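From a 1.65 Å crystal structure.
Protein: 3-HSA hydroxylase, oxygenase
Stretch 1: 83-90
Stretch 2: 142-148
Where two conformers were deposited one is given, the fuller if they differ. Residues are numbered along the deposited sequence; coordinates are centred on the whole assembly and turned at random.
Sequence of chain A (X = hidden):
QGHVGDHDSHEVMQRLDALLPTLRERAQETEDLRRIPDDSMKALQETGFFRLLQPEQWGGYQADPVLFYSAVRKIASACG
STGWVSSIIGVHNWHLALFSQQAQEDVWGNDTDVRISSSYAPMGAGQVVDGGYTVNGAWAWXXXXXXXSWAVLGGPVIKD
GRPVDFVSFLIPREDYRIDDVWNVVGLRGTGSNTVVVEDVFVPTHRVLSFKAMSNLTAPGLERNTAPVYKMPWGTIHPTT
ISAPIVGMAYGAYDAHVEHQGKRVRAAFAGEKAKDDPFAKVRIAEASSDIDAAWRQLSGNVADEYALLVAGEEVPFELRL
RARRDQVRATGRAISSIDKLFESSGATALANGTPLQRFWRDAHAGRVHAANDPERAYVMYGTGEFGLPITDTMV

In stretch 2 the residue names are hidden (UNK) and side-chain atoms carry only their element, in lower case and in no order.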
# COMPACT_ATOMS: atom_id res chain seq x y z
N GLY A 83 19.38 0.01 22.08
CA GLY A 83 19.43 1.17 21.18
C GLY A 83 18.45 2.26 21.59
O GLY A 83 18.79 3.45 21.58
N TRP A 84 17.25 1.83 21.96
CA TRP A 84 16.21 2.76 22.41
C TRP A 84 16.65 3.51 23.66
O TRP A 84 16.58 4.75 23.71
CB TRP A 84 14.94 1.98 22.70
CG TRP A 84 13.73 2.80 23.08
CD1 TRP A 84 13.28 3.06 24.34
CD2 TRP A 84 12.79 3.43 22.18
NE1 TRP A 84 12.11 3.80 24.29
CE2 TRP A 84 11.79 4.03 22.97
CE3 TRP A 84 12.69 3.53 20.77
CZ2 TRP A 84 10.72 4.75 22.40
CZ3 TRP A 84 11.64 4.23 20.20
CH2 TRP A 84 10.66 4.83 21.02
N VAL A 85 17.09 2.77 24.65
CA VAL A 85 17.57 3.39 25.91
C VAL A 85 18.77 4.29 25.65
O VAL A 85 18.85 5.41 26.20
CB VAL A 85 17.90 2.30 26.94
CG1 VAL A 85 18.64 2.86 28.16
CG2 VAL A 85 16.61 1.59 27.36
N SER A 86 19.70 3.83 24.82
CA SER A 86 20.93 4.58 24.55
C SER A 86 20.58 5.93 23.93
O SER A 86 21.11 6.98 24.32
CB SER A 86 21.85 3.80 23.61
OG SER A 86 22.40 2.65 24.30
N SER A 87 19.66 5.91 22.98
CA SER A 87 19.28 7.14 22.31
C SER A 87 18.68 8.16 23.27
O SER A 87 19.10 9.33 23.31
CB SER A 87 18.27 6.82 21.23
OG SER A 87 18.06 7.97 20.40
N ILE A 88 17.71 7.72 24.07
CA ILE A 88 16.98 8.65 24.94
C ILE A 88 17.88 9.16 26.08
O ILE A 88 17.97 10.38 26.32
CB ILE A 88 15.66 8.02 25.42
CG1 ILE A 88 14.76 7.77 24.21
CG2 ILE A 88 14.92 8.99 26.33
CD1 ILE A 88 13.84 6.54 24.28
N ILE A 89 18.57 8.25 26.75
CA ILE A 89 19.47 8.67 27.83
C ILE A 89 20.59 9.56 27.26
O ILE A 89 20.96 10.55 27.88
CB ILE A 89 20.01 7.48 28.65
CG1 ILE A 89 18.84 6.71 29.30
CG2 ILE A 89 20.98 7.96 29.72
CD1 ILE A 89 19.24 5.81 30.46
N GLY A 90 21.09 9.22 26.08
CA GLY A 90 22.15 10.02 25.46
C GLY A 90 21.67 11.44 25.16
O GLY A 90 22.42 12.40 25.35
N UNK A 142 9.57 5.81 31.46
CA UNK A 142 10.91 6.40 31.60
C UNK A 142 11.94 5.33 31.24
O UNK A 142 12.43 4.61 32.09
c UNK A 142 11.14 6.97 33.01
o UNK A 142 12.35 7.74 33.02
N UNK A 143 12.23 5.24 29.95
CA UNK A 143 13.16 4.23 29.45
C UNK A 143 14.51 4.31 30.12
O UNK A 143 15.12 5.38 30.21
c UNK A 143 13.35 4.37 27.94
o UNK A 143 12.10 4.21 27.28
N UNK A 144 14.99 3.14 30.58
CA UNK A 144 16.30 3.06 31.24
C UNK A 144 16.40 3.81 32.57
O UNK A 144 17.50 4.09 33.03
N UNK A 145 15.26 4.09 33.22
CA UNK A 145 15.29 4.89 34.44
C UNK A 145 16.16 4.28 35.57
O UNK A 145 16.72 5.02 36.38
s UNK A 145 12.84 3.79 35.24
c UNK A 145 13.88 5.23 34.94
N UNK A 146 16.29 2.96 35.63
CA UNK A 146 17.12 2.34 36.67
C UNK A 146 18.60 2.72 36.51
O UNK A 146 19.38 2.69 37.48
o UNK A 146 18.37 -0.79 37.70
c UNK A 146 17.61 0.17 37.88
o UNK A 146 17.35 0.62 39.02
c UNK A 146 16.98 0.82 36.66
N UNK A 147 18.97 3.11 35.29
CA UNK A 147 20.37 3.39 34.96
C UNK A 147 20.73 4.85 35.10
O UNK A 147 21.77 5.27 34.62
n UNK A 147 21.52 0.61 34.09
c UNK A 147 20.62 1.42 33.43
c UNK A 147 20.66 2.90 33.55
n UNK A 147 20.19 -0.70 33.02
c UNK A 147 19.78 0.59 32.77
c UNK A 147 21.25 -0.66 33.83
N UNK A 148 19.86 5.61 35.75
CA UNK A 148 20.06 7.06 35.89
C UNK A 148 19.90 7.44 37.34
O UNK A 148 19.26 6.72 38.11
c UNK A 148 19.03 7.82 35.02

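Position 142 carries one side-chain carbon followed by one oxygen, with no branch. That is the hydroxymethyl group of serine, since threonine would need a further carbon. Its CA-to-CB bond points away from the helix, and the side-chain oxygen is 7.3 Å from Ile88 CG2, the nearest atom of stretch 1. The residue is Ser142, and its chi1 of -169° is the t rotamer.

Position 143 has the same inventory, one carbon then one oxygen, but the opposite role: CA-to-CB points toward the helix. The oxygen lies 3.0 Å from NE1 of Trp84, at the edge of the indole and near its plane, and the carbon is 4.3 Å from Val85 CG2. The atoms identify Ser143, in the m rotamer with chi1 at -60°. The same hydroxyl, Ser143 OG, is 4.2 Å from Ile88 CD1 and is hydrogen-bonded elsewhere in the structure. Whether OG and Trp84 NE1 form a hydrogen bond is left open by the geometry.

Position 144 has no side-chain atoms, which by itself means glycine. The backbone agrees: phi/psi of 65/21 lies where glycine is favoured, as expected for the third residue of the type II turn spanning 142 to 145. There is also a steric argument, because a CB built on this backbone would fall 2.6 Å from Val85 CG1 and 2.9 Å from Ile89 CD1, both clashes. In Gly144 the bare CA instead packs 3.9 Å from Val85 CG1.

Position 145 shows one carbon and one sulfur. A sulfur bonded directly to the first carbon defines cysteine; methionine would have more carbons. Cys145 adopts the p rotamer, points away from the helix and makes no contact with it. Its backbone N donates to Ser142 O at 3.1 Å, closing the turn.

Position 146 has two carbons, the second bearing two oxygens. This short carboxylate is Asp146, whose CA-to-CB bond runs sideways to the helix; its CB, the nearest side-chain atom, is 8.3 Å from Ile89 CD1.

Position 147 has one carbon leading into a five-membered ring of three carbons and two nitrogens, an imidazole. The residue is His147. Its CB reaches Ile89 CD1 at 4.5 Å, while its N donates to Gly144 O at 2.9 Å.

Position 148 has a single side-chain carbon and nothing beyond it, hence Ala148. That methyl points toward the helix, but CB stays 5.0 Å from Ile89 CD1.

The contact works by close packing of a turn against a helix. The nearest CA atoms across the interface, those of Val85 and Gly144, are 5.5 Å apart, a spacing compatible with the absence of a side chain at the turn residue. Ile89 contributes 55 Å² of covered surface, with CD1 3.5 Å from Gly144 O and CG1 4.1 Å from Ser143 O. Ser143, with 79 Å² covered, has the largest share of the 262 Å² buried in total. Trp84 starts out sideways, but in its t rotamer the indole brings NE1 to the serine hydroxyl.

Stretch 2 (142-148) SSGCDHA
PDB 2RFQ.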